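Local coordinates for protein aminoglycoside N(3)-acetyltransferase (Enterobacter cloacae, PDB 6NP4) that catalyses transfer of an acetyl group from acetyl-CoA to the 3-amino group of 2-deoxystreptamine antibiotics, and probably confers resistance to drugs such as gentamicin, kanamycin and tobramycin, at residues A115-S120 with Y187-L192; A139-R144 with A169-E174; G181-T186 with D204-G209. All coordinates share one frame; numbering follows the deposited sequence. Where two conformers were deposited one is given.

From the N terminus, the loop 115-120 between strands 112-113 and 121-124 comes first. Interaction 1 joins it to strand 184-193 and closes the longest loop, with 66 residues between its segments. Interaction 2 is nested inside that loop. It ties 139-144, ahead of helix 146-152, to helix 170-176. Interaction 3 opens after interaction 2 has closed and pairs strand 184-193 with strand 196-205 as a beta hairpin. Its segments alternate with those of interaction 1, so these two cross, and both use strand 184-193. A hydrogen bond between A140 N and D204 OD2 joins interactions 2 and 3. At the bound tobramycin a loop of the mixed sheet, a loop between helices, helix 170-176 and the hairpin meet.

Interaction 1. Residues A115-S120 with Y187-L192; sequences AHPDAS and YSMPLL. With TOY (tobramycin), chain B.
P117 packs against M189 and L191 where the loop 115-120 lies on strand 184-193. The M189 chain can be followed outward. M189 CB lies 3.8 Å from P117 CG. Its CG runs past P117 CB. M189 SD then sits between two residues, 3.9 Å from P117 CB and 4.0 Å from D118 CB. The terminal CE ends beside D118 CB. Bends at chi2 (-72°) and chi3 (131°) take this tip from the proline to the aspartate. Farther along the strand, L191 CD2 approaches P117 CG at 3.2 Å, a tight carbon contact.

At the other end the contact turns polar. Y187 OH lies at the edge of the H116 ring, near its plane. One water hydrogen-bonds to both H116 NE2 and Y187 OH. D118 forms part of the wall of the aminoglycoside pocket and holds tobramycin with both carboxylate oxygens. TOY N33 donates to D118 OD1 at 2.8 Å, and TOY O23 donates to D118 OD2 at 2.6 Å. S65 OG is a second partner of OD1.

M189 SD and CE thus pack against D118 CB, while the carboxylate faces the sugar. The negative charge of D118 would probably favour a protonated amine at N33.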
loop_
_atom_site.group_PDB
_atom_site.type_symbol
_atom_site.label_atom_id
_atom_site.label_comp_id
_atom_site.label_asym_id
_atom_site.label_seq_id
_atom_site.Cartn_x
_atom_site.Cartn_y
_atom_site.Cartn_z
ATOM N N ALA A 115 8.990 -9.453 -0.036
ATOM C CA ALA A 115 10.315 -9.500 0.547
ATOM C C ALA A 115 10.914 -8.141 0.867
ATOM O O ALA A 115 11.975 -8.086 1.491
ATOM C CB ALA A 115 11.233 -10.231 -0.426
ATOM N N HIS A 116 10.336 -7.057 0.396
ATOM C CA HIS A 116 10.916 -5.730 0.609
ATOM C C HIS A 116 10.559 -5.284 2.017
ATOM O O HIS A 116 9.382 -5.104 2.310
ATOM C CB HIS A 116 10.321 -4.765 -0.405
ATOM C CG HIS A 116 11.039 -3.460 -0.493
ATOM N ND1 HIS A 116 11.182 -2.610 0.589
ATOM C CD2 HIS A 116 11.599 -2.845 -1.565
ATOM C CE1 HIS A 116 11.818 -1.528 0.173
ATOM N NE2 HIS A 116 12.078 -1.651 -1.117
ATOM N N PRO A 117 11.516 -5.128 2.935
ATOM C CA PRO A 117 11.100 -4.919 4.330
ATOM C C PRO A 117 10.354 -3.619 4.566
ATOM O O PRO A 117 9.451 -3.573 5.403
ATOM C CB PRO A 117 12.430 -4.972 5.093
ATOM C CG PRO A 117 13.296 -5.798 4.221
ATOM C CD PRO A 117 12.956 -5.385 2.831
ATOM N N ASP A 118 10.710 -2.546 3.863
ATOM C CA ASP A 118 10.064 -1.262 4.104
ATOM C C ASP A 118 8.766 -1.130 3.312
ATOM O O ASP A 118 7.804 -0.538 3.802
ATOM C CB ASP A 118 11.031 -0.120 3.776
ATOM C CG ASP A 118 10.515 1.213 4.259
ATOM O OD1 ASP A 118 10.461 1.437 5.487
ATOM O OD2 ASP A 118 10.130 2.037 3.407
ATOM N N ALA A 119 8.751 -1.648 2.092
ATOM C CA ALA A 119 7.597 -1.536 1.198
ATOM C C ALA A 119 6.713 -2.786 1.237
ATOM O O ALA A 119 5.880 -2.974 0.347
ATOM C CB ALA A 119 8.083 -1.275 -0.220
ATOM N N SER A 120 6.854 -3.628 2.258
ATOM C CA SER A 120 6.261 -4.962 2.207
ATOM C C SER A 120 4.765 -4.929 1.901
ATOM O O SER A 120 4.003 -4.149 2.474
ATOM C CB SER A 120 6.506 -5.673 3.537
ATOM O OG SER A 120 6.154 -7.054 3.473
ATOM N N TYR A 187 18.774 4.105 1.722
ATOM C CA TYR A 187 18.509 3.511 3.026
ATOM C C TYR A 187 18.966 2.062 2.989
ATOM O O TYR A 187 19.314 1.531 1.926
ATOM C CB TYR A 187 17.041 3.681 3.450
ATOM C CG TYR A 187 16.024 3.138 2.489
ATOM C CD1 TYR A 187 15.693 1.793 2.465
ATOM C CD2 TYR A 187 15.388 3.977 1.611
ATOM C CE1 TYR A 187 14.744 1.296 1.572
ATOM C CE2 TYR A 187 14.425 3.494 0.719
ATOM C CZ TYR A 187 14.109 2.155 0.712
ATOM O OH TYR A 187 13.152 1.674 -0.162
ATOM N N SER A 188 18.985 1.430 4.160
ATOM C CA SER A 188 19.483 0.072 4.292
ATOM C C SER A 188 18.474 -0.762 5.049
ATOM O O SER A 188 17.900 -0.308 6.043
ATOM C CB SER A 188 20.814 0.037 5.052
ATOM O OG SER A 188 21.817 0.787 4.391
ATOM N N MET A 189 18.281 -1.992 4.581
ATOM C CA MET A 189 17.368 -2.933 5.222
ATOM C C MET A 189 18.084 -4.245 5.505
ATOM O O MET A 189 18.902 -4.700 4.686
ATOM C CB MET A 189 16.151 -3.239 4.344
ATOM C CG MET A 189 15.237 -2.042 4.136
ATOM S SD MET A 189 14.293 -1.579 5.551
ATOM C CE MET A 189 14.567 0.182 5.687
ATOM N N PRO A 190 17.763 -4.901 6.622
ATOM C CA PRO A 190 18.379 -6.194 6.942
ATOM C C PRO A 190 17.477 -7.320 6.471
ATOM O O PRO A 190 16.323 -7.421 6.917
ATOM C CB PRO A 190 18.492 -6.127 8.463
ATOM C CG PRO A 190 17.276 -5.316 8.895
ATOM C CD PRO A 190 16.949 -4.389 7.738
ATOM N N LEU A 191 17.956 -8.108 5.501
ATOM C CA LEU A 191 17.211 -9.177 4.844
ATOM C C LEU A 191 17.697 -10.529 5.342
ATOM O O LEU A 191 18.815 -10.653 5.821
ATOM C CB LEU A 191 17.383 -9.124 3.297
ATOM C CG LEU A 191 17.148 -7.837 2.524
ATOM C CD1 LEU A 191 17.295 -8.093 1.038
ATOM C CD2 LEU A 191 15.795 -7.304 2.829
ATOM N N LEU A 192 16.865 -11.550 5.189
ATOM C CA LEU A 192 17.315 -12.922 5.369
ATOM C C LEU A 192 17.654 -13.504 4.014
ATOM O O LEU A 192 16.844 -13.435 3.078
ATOM C CB LEU A 192 16.255 -13.804 6.016
ATOM C CG LEU A 192 15.964 -13.564 7.489
ATOM C CD1 LEU A 192 14.744 -14.374 7.900
ATOM C CD2 LEU A 192 17.180 -13.923 8.342
HETATM C C11 TOY B . 2.948 9.536 4.872
HETATM O O11 TOY B . 2.889 8.637 3.809
HETATM C C21 TOY B . 1.503 9.805 5.347
HETATM N N21 TOY B . 0.859 8.500 5.671
HETATM C C31 TOY B . 0.706 10.504 4.333
HETATM C C41 TOY B . 1.374 11.744 3.889
HETATM O O41 TOY B . 0.717 12.270 2.727
HETATM C C51 TOY B . 2.819 11.504 3.471
HETATM O O51 TOY B . 3.570 10.806 4.520
HETATM C C61 TOY B . 3.490 12.817 3.209
HETATM N N61 TOY B . 4.841 12.602 2.719
HETATM C C12 TOY B . 5.520 5.529 2.578
HETATM N N12 TOY B . 6.564 4.728 1.938
HETATM C C22 TOY B . 4.698 6.259 1.509
HETATM C C32 TOY B . 3.585 7.087 2.180
HETATM N N32 TOY B . 2.851 7.840 1.172
HETATM C C42 TOY B . 4.081 8.096 3.239
HETATM C C52 TOY B . 5.024 7.399 4.228
HETATM O O52 TOY B . 5.668 8.357 5.029
HETATM C C62 TOY B . 6.114 6.564 3.533
HETATM O O62 TOY B . 6.858 5.886 4.517
HETATM C C13 TOY B . 8.236 5.990 4.461
HETATM C C23 TOY B . 8.796 4.702 5.043
HETATM O O23 TOY B . 8.273 3.634 4.269
HETATM C C33 TOY B . 8.427 4.540 6.480
HETATM N N33 TOY B . 9.008 3.241 7.006
HETATM C C43 TOY B . 8.864 5.736 7.284
HETATM O O43 TOY B . 8.407 5.622 8.630
HETATM C C53 TOY B . 8.304 7.019 6.657
HETATM O O53 TOY B . 8.752 7.092 5.270
HETATM C C63 TOY B . 8.700 8.265 7.395
HETATM O O63 TOY B . 10.088 8.340 7.542
HETATM O O HOH W 1 13.608 0.269 -2.524
#

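Interaction 2. Residues A139-R144 with A169-E174; sequences AAYGPR and ALHYAE. With TOY (tobramycin), chain B.
The aminoglycoside site is lined here by the loop 139-144 and the N-terminal part of helix 170-176. Y141 and H171 lie side by side and point the same way, toward the central ring of tobramycin. Their contact starts at the base, where Y141 CB meets H171 CB at 3.5 Å. The ring planes are 41° apart, with H171 CD2 over one face of the Y141 ring. Each tip takes a different amine of the same tobramycin ring. TOY N12 donates to Y141 OH at 3.0 Å. TOY N32 donates to H171 NE2 at 2.9 Å, arriving at the edge of the imidazole in its plane. TOY N32 is the 3-amine of 2-deoxystreptamine, the group that the enzyme acetylates.

The other imidazole nitrogen is held from within the helix. H171 ND1 donates to E174 OE2 at 2.8 Å, and the bond is nearly straight at 169°. This fixes the turn of the ring and leaves NE2 as the acceptor for the antibiotic. E174 OE2 is met from above its carboxylate plane. H171 is also seen to bind CoA and acetyl-CoA, consistent with donor and acceptor sites meeting near this residue.

Y172 serves the other side of the contact. Its CG is anti to the backbone N (chi1 -179°), which sends the ring along the loop backbone toward P143. Helix 146-152 and helix 251-265 also touch this ring. The carbonyl O of Y141 lies at the ring edge, 3.4 Å from Y172 CB. Farther out, P143 CD touches Y172 CE2 at 3.9 Å.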
loop_
_atom_site.group_PDB
_atom_site.type_symbol
_atom_site.label_atom_id
_atom_site.label_comp_id
_atom_site.label_asym_id
_atom_site.label_seq_id
_atom_site.Cartn_x
_atom_site.Cartn_y
_atom_site.Cartn_z
ATOM N N ALA A 139 13.050 -1.257 -5.955
ATOM C CA ALA A 139 11.792 -1.351 -6.711
ATOM C C ALA A 139 10.609 -1.366 -5.731
ATOM O O ALA A 139 9.779 -2.288 -5.694
ATOM C CB ALA A 139 11.787 -2.580 -7.608
ATOM N N ALA A 140 10.509 -0.325 -4.919
ATOM C CA ALA A 140 9.519 -0.298 -3.846
ATOM C C ALA A 140 8.093 -0.258 -4.386
ATOM O O ALA A 140 7.280 -1.123 -4.040
ATOM C CB ALA A 140 9.775 0.858 -2.883
ATOM N N TYR A 141 7.771 0.755 -5.210
ATOM C CA TYR A 141 6.408 0.997 -5.682
ATOM C C TYR A 141 6.298 1.113 -7.189
ATOM O O TYR A 141 5.194 1.347 -7.699
ATOM C CB TYR A 141 5.794 2.251 -5.028
ATOM C CG TYR A 141 5.969 2.252 -3.549
ATOM C CD1 TYR A 141 5.284 1.365 -2.723
ATOM C CD2 TYR A 141 6.927 3.059 -2.963
ATOM C CE1 TYR A 141 5.514 1.322 -1.378
ATOM C CE2 TYR A 141 7.155 3.014 -1.595
ATOM C CZ TYR A 141 6.454 2.140 -0.810
ATOM O OH TYR A 141 6.700 2.050 0.552
ATOM N N GLY A 142 7.406 1.028 -7.895
ATOM C CA GLY A 142 7.444 1.273 -9.306
ATOM C C GLY A 142 7.417 0.013 -10.141
ATOM O O GLY A 142 6.932 -1.046 -9.718
ATOM N N PRO A 143 7.935 0.102 -11.363
ATOM C CA PRO A 143 8.078 -1.081 -12.209
ATOM C C PRO A 143 8.698 -2.244 -11.439
ATOM O O PRO A 143 9.621 -2.081 -10.633
ATOM C CB PRO A 143 8.982 -0.579 -13.338
ATOM C CG PRO A 143 8.582 0.890 -13.465
ATOM C CD PRO A 143 8.372 1.337 -12.051
ATOM N N ARG A 144 8.160 -3.431 -11.684
ATOM C CA ARG A 144 8.637 -4.708 -11.159
ATOM C C ARG A 144 8.162 -4.959 -9.731
ATOM O O ARG A 144 8.453 -6.031 -9.188
ATOM C CB ARG A 144 10.146 -4.918 -11.272
ATOM C CG ARG A 144 10.651 -4.750 -12.718
ATOM C CD ARG A 144 12.136 -5.073 -12.905
ATOM N NE ARG A 144 12.460 -6.464 -12.582
ATOM C CZ ARG A 144 12.417 -7.488 -13.437
ATOM N NH1 ARG A 144 12.052 -7.303 -14.705
ATOM N NH2 ARG A 144 12.751 -8.704 -13.016
ATOM N N ALA A 169 -0.713 3.290 -4.540
ATOM C CA ALA A 169 -0.447 2.988 -5.933
ATOM C C ALA A 169 0.059 4.205 -6.696
ATOM O O ALA A 169 0.733 4.039 -7.714
ATOM C CB ALA A 169 -1.691 2.436 -6.621
ATOM N N LEU A 170 -0.286 5.426 -6.257
ATOM C CA LEU A 170 0.183 6.614 -6.976
ATOM C C LEU A 170 1.686 6.810 -6.860
ATOM O O LEU A 170 2.254 7.558 -7.675
ATOM C CB LEU A 170 -0.577 7.867 -6.534
ATOM C CG LEU A 170 -1.901 8.060 -7.269
ATOM C CD1 LEU A 170 -2.757 9.093 -6.562
ATOM C CD2 LEU A 170 -1.649 8.423 -8.731
ATOM N N HIS A 171 2.368 6.125 -5.952
ATOM C CA HIS A 171 3.830 6.142 -5.984
ATOM C C HIS A 171 4.382 5.500 -7.254
ATOM O O HIS A 171 5.508 5.819 -7.649
ATOM C CB HIS A 171 4.431 5.498 -4.732
ATOM C CG HIS A 171 4.130 6.254 -3.479
ATOM N ND1 HIS A 171 4.455 7.582 -3.309
ATOM C CD2 HIS A 171 3.539 5.875 -2.324
ATOM C CE1 HIS A 171 4.071 7.981 -2.108
ATOM N NE2 HIS A 171 3.512 6.965 -1.488
ATOM N N TYR A 172 3.610 4.640 -7.931
ATOM C CA TYR A 172 4.032 4.148 -9.230
ATOM C C TYR A 172 4.093 5.302 -10.236
ATOM O O TYR A 172 5.017 5.381 -11.054
ATOM C CB TYR A 172 3.073 3.045 -9.719
ATOM C CG TYR A 172 3.459 2.456 -11.046
ATOM C CD1 TYR A 172 3.145 3.095 -12.233
ATOM C CD2 TYR A 172 4.163 1.262 -11.134
ATOM C CE1 TYR A 172 3.530 2.582 -13.441
ATOM C CE2 TYR A 172 4.552 0.736 -12.330
ATOM C CZ TYR A 172 4.243 1.417 -13.495
ATOM O OH TYR A 172 4.639 0.927 -14.707
ATOM N N ALA A 173 3.083 6.172 -10.232
ATOM C CA ALA A 173 3.093 7.310 -11.151
ATOM C C ALA A 173 4.329 8.167 -10.932
ATOM O O ALA A 173 4.953 8.635 -11.890
ATOM C CB ALA A 173 1.821 8.137 -10.969
ATOM N N GLU A 174 4.687 8.389 -9.667
ATOM C CA GLU A 174 5.887 9.156 -9.363
ATOM C C GLU A 174 7.127 8.470 -9.915
ATOM O O GLU A 174 8.017 9.128 -10.464
ATOM C CB GLU A 174 6.011 9.343 -7.846
ATOM C CG GLU A 174 4.937 10.188 -7.215
ATOM C CD GLU A 174 5.113 10.386 -5.751
ATOM O OE1 GLU A 174 4.871 11.502 -5.280
ATOM O OE2 GLU A 174 5.539 9.448 -5.072
HETATM C C11 TOY B . 2.948 9.536 4.872
HETATM O O11 TOY B . 2.889 8.637 3.809
HETATM C C21 TOY B . 1.503 9.805 5.347
HETATM N N21 TOY B . 0.859 8.500 5.671
HETATM C C31 TOY B . 0.706 10.504 4.333
HETATM C C41 TOY B . 1.374 11.744 3.889
HETATM O O41 TOY B . 0.717 12.270 2.727
HETATM C C51 TOY B . 2.819 11.504 3.471
HETATM O O51 TOY B . 3.570 10.806 4.520
HETATM C C61 TOY B . 3.490 12.817 3.209
HETATM N N61 TOY B . 4.841 12.602 2.719
HETATM C C12 TOY B . 5.520 5.529 2.578
HETATM N N12 TOY B . 6.564 4.728 1.938
HETATM C C22 TOY B . 4.698 6.259 1.509
HETATM C C32 TOY B . 3.585 7.087 2.180
HETATM N N32 TOY B . 2.851 7.840 1.172
HETATM C C42 TOY B . 4.081 8.096 3.239
HETATM C C52 TOY B . 5.024 7.399 4.228
HETATM O O52 TOY B . 5.668 8.357 5.029
HETATM C C62 TOY B . 6.114 6.564 3.533
HETATM O O62 TOY B . 6.858 5.886 4.517
HETATM C C13 TOY B . 8.236 5.990 4.461
HETATM C C23 TOY B . 8.796 4.702 5.043
HETATM O O23 TOY B . 8.273 3.634 4.269
HETATM C C33 TOY B . 8.427 4.540 6.480
HETATM N N33 TOY B . 9.008 3.241 7.006
HETATM C C43 TOY B . 8.864 5.736 7.284
HETATM O O43 TOY B . 8.407 5.622 8.630
HETATM C C53 TOY B . 8.304 7.019 6.657
HETATM O O53 TOY B . 8.752 7.092 5.270
HETATM C C63 TOY B . 8.700 8.265 7.395
HETATM O O63 TOY B . 10.088 8.340 7.542
#

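Interaction 3. Residues G181-T186 with D204-G209; sequences GKRRVT and DWDSNG. With TOY (tobramycin), chain B.
R183 grips D206 side-on in a salt bridge, with two nitrogens on one oxygen. R183 NE reaches D206 OD2 at 3.0 Å, and R183 NH2 reaches the same D206 OD2 at 3.2 Å. OD2 lies near the guanidinium plane, and two waters also donate to it. R183 NH1 has its own salt bridge to D212. The other oxygen, D206 OD1, accepts from N208 N in an Asx turn, so the carboxylate is held from both ends.

The backbones pair as antiparallel strands. V185 and D204 form a hydrogen-bonded pair, V185 N to D204 O at 2.9 Å and D204 N to V185 O at 3.0 Å. R184 and W205 form the next, non-hydrogen-bonded pair. Beyond it, D206 N donates to R183 O.

The W205 indole has cation-pi contacts over its two opposite faces. R184 NH1 sits over the centre of one face, 3.4 Å from W205 CE2, with its guanidinium almost perpendicular to the ring. K182 covers the opposite face, its NZ 4.1 Å from the centroid of the W205 six-membered ring, and K182 CE adds a CH-pi contact. That NZ also donates to A175 O and A177 O, and R184 NH2 bonds S203 OG. V185 CG1 packs on D206 CG at 3.6 Å.

S207 OG accepts from TOY N12. The contact lies at the open end of hairpin 184-193/196-205. K182 ties it to the end of helix 170-176, and V185 rests on Y67 of helix 67-70.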
loop_
_atom_site.group_PDB
_atom_site.type_symbol
_atom_site.label_atom_id
_atom_site.label_comp_id
_atom_site.label_asym_id
_atom_site.label_seq_id
_atom_site.Cartn_x
_atom_site.Cartn_y
_atom_site.Cartn_z
ATOM N N GLY A 181 14.126 16.782 -11.766
ATOM C CA GLY A 181 14.281 17.066 -10.354
ATOM C C GLY A 181 13.794 15.996 -9.407
ATOM O O GLY A 181 13.568 16.297 -8.236
ATOM N N LYS A 182 13.578 14.764 -9.866
ATOM C CA LYS A 182 13.005 13.757 -8.989
ATOM C C LYS A 182 13.942 13.424 -7.835
ATOM O O LYS A 182 15.143 13.222 -8.022
ATOM C CB LYS A 182 12.691 12.508 -9.788
ATOM C CG LYS A 182 11.569 12.755 -10.797
ATOM C CD LYS A 182 11.498 11.647 -11.861
ATOM C CE LYS A 182 10.914 10.393 -11.326
ATOM N NZ LYS A 182 10.600 9.408 -12.370
ATOM N N ARG A 183 13.383 13.380 -6.636
ATOM C CA ARG A 183 14.127 13.074 -5.424
ATOM C C ARG A 183 14.297 11.572 -5.246
ATOM O O ARG A 183 13.367 10.786 -5.487
ATOM C CB ARG A 183 13.367 13.602 -4.217
ATOM C CG ARG A 183 13.299 15.123 -4.153
ATOM C CD ARG A 183 12.317 15.603 -3.128
ATOM N NE ARG A 183 12.570 15.140 -1.771
ATOM C CZ ARG A 183 13.172 15.862 -0.834
ATOM N NH1 ARG A 183 13.626 17.071 -1.099
ATOM N NH2 ARG A 183 13.336 15.364 0.385
ATOM N N ARG A 184 15.485 11.194 -4.788
ATOM C CA ARG A 184 15.795 9.833 -4.423
ATOM C C ARG A 184 16.283 9.811 -2.982
ATOM O O ARG A 184 16.710 10.832 -2.420
ATOM C CB ARG A 184 16.815 9.211 -5.386
ATOM C CG ARG A 184 16.279 9.101 -6.802
ATOM C CD ARG A 184 17.225 8.494 -7.790
ATOM N NE ARG A 184 17.568 7.121 -7.457
ATOM C CZ ARG A 184 16.807 6.069 -7.722
ATOM N NH1 ARG A 184 15.624 6.213 -8.309
ATOM N NH2 ARG A 184 17.228 4.868 -7.387
ATOM N N VAL A 185 16.185 8.636 -2.376
ATOM C CA VAL A 185 16.647 8.389 -1.016
ATOM C C VAL A 185 17.533 7.157 -1.038
ATOM O O VAL A 185 17.371 6.266 -1.881
ATOM C CB VAL A 185 15.481 8.177 -0.019
ATOM C CG1 VAL A 185 14.719 9.466 0.238
ATOM C CG2 VAL A 185 14.557 7.035 -0.471
ATOM N N THR A 186 18.448 7.090 -0.073
ATOM C CA THR A 186 19.263 5.913 0.179
ATOM C C THR A 186 18.970 5.413 1.586
ATOM O O THR A 186 18.904 6.199 2.535
ATOM C CB THR A 186 20.750 6.243 0.030
ATOM O OG1 THR A 186 21.008 6.604 -1.325
ATOM C CG2 THR A 186 21.650 5.069 0.434
ATOM N N ASP A 204 16.198 4.604 -4.023
ATOM C CA ASP A 204 14.904 4.499 -4.677
ATOM C C ASP A 204 14.291 5.894 -4.717
ATOM O O ASP A 204 14.820 6.839 -4.130
ATOM C CB ASP A 204 13.976 3.485 -3.972
ATOM C CG ASP A 204 13.030 2.764 -4.933
ATOM O OD1 ASP A 204 12.710 3.309 -6.015
ATOM O OD2 ASP A 204 12.580 1.661 -4.549
ATOM N N TRP A 205 13.171 6.016 -5.409
ATOM C CA TRP A 205 12.451 7.281 -5.407
ATOM C C TRP A 205 12.011 7.630 -3.990
ATOM O O TRP A 205 11.609 6.764 -3.213
ATOM C CB TRP A 205 11.244 7.233 -6.355
ATOM C CG TRP A 205 11.646 6.812 -7.713
ATOM C CD1 TRP A 205 11.297 5.639 -8.339
ATOM C CD2 TRP A 205 12.484 7.519 -8.634
ATOM N NE1 TRP A 205 11.864 5.580 -9.575
ATOM C CE2 TRP A 205 12.621 6.710 -9.781
ATOM C CE3 TRP A 205 13.171 8.738 -8.584
ATOM C CZ2 TRP A 205 13.391 7.097 -10.887
ATOM C CZ3 TRP A 205 13.972 9.103 -9.668
ATOM C CH2 TRP A 205 14.067 8.296 -10.799
ATOM N N ASP A 206 12.044 8.913 -3.666
ATOM C CA ASP A 206 11.580 9.363 -2.366
ATOM C C ASP A 206 10.069 9.183 -2.301
ATOM O O ASP A 206 9.341 9.835 -3.043
ATOM C CB ASP A 206 11.961 10.827 -2.198
ATOM C CG ASP A 206 11.787 11.341 -0.775
ATOM O OD1 ASP A 206 11.082 10.690 0.027
ATOM O OD2 ASP A 206 12.382 12.415 -0.492
ATOM N N SER A 207 9.590 8.307 -1.419
ATOM C CA SER A 207 8.159 8.100 -1.246
ATOM C C SER A 207 7.528 9.102 -0.302
ATOM O O SER A 207 6.324 9.011 -0.042
ATOM C CB SER A 207 7.846 6.670 -0.810
ATOM O OG SER A 207 8.286 6.439 0.512
ATOM N N ASN A 208 8.300 10.084 0.163
ATOM C CA ASN A 208 7.779 11.188 0.951
ATOM C C ASN A 208 7.759 12.492 0.163
ATOM O O ASN A 208 7.872 13.574 0.744
ATOM C CB ASN A 208 8.549 11.328 2.261
ATOM C CG ASN A 208 8.230 10.207 3.197
ATOM O OD1 ASN A 208 9.109 9.477 3.671
ATOM N ND2 ASN A 208 6.970 10.065 3.491
ATOM N N GLY A 209 7.671 12.404 -1.158
ATOM C CA GLY A 209 7.534 13.572 -2.014
ATOM C C GLY A 209 8.519 13.480 -3.160
ATOM O O GLY A 209 9.738 13.533 -2.949
HETATM C C11 TOY B . 2.948 9.536 4.872
HETATM O O11 TOY B . 2.889 8.637 3.809
HETATM C C21 TOY B . 1.503 9.805 5.347
HETATM N N21 TOY B . 0.859 8.500 5.671
HETATM C C31 TOY B . 0.706 10.504 4.333
HETATM C C41 TOY B . 1.374 11.744 3.889
HETATM O O41 TOY B . 0.717 12.270 2.727
HETATM C C51 TOY B . 2.819 11.504 3.471
HETATM O O51 TOY B . 3.570 10.806 4.520
HETATM C C61 TOY B . 3.490 12.817 3.209
HETATM N N61 TOY B . 4.841 12.602 2.719
HETATM C C12 TOY B . 5.520 5.529 2.578
HETATM N N12 TOY B . 6.564 4.728 1.938
HETATM C C22 TOY B . 4.698 6.259 1.509
HETATM C C32 TOY B . 3.585 7.087 2.180
HETATM N N32 TOY B . 2.851 7.840 1.172
HETATM C C42 TOY B . 4.081 8.096 3.239
HETATM C C52 TOY B . 5.024 7.399 4.228
HETATM O O52 TOY B . 5.668 8.357 5.029
HETATM C C62 TOY B . 6.114 6.564 3.533
HETATM O O62 TOY B . 6.858 5.886 4.517
HETATM C C13 TOY B . 8.236 5.990 4.461
HETATM C C23 TOY B . 8.796 4.702 5.043
HETATM O O23 TOY B . 8.273 3.634 4.269
HETATM C C33 TOY B . 8.427 4.540 6.480
HETATM N N33 TOY B . 9.008 3.241 7.006
HETATM C C43 TOY B . 8.864 5.736 7.284
HETATM O O43 TOY B . 8.407 5.622 8.630
HETATM C C53 TOY B . 8.304 7.019 6.657
HETATM O O53 TOY B . 8.752 7.092 5.270
HETATM C C63 TOY B . 8.700 8.265 7.395
HETATM O O63 TOY B . 10.088 8.340 7.542
HETATM O O HOH W 2 11.712 13.493 2.003
HETATM O O HOH W 3 14.639 3.526 -8.205
HETATM O O HOH W 4 15.201 12.757 -0.895
#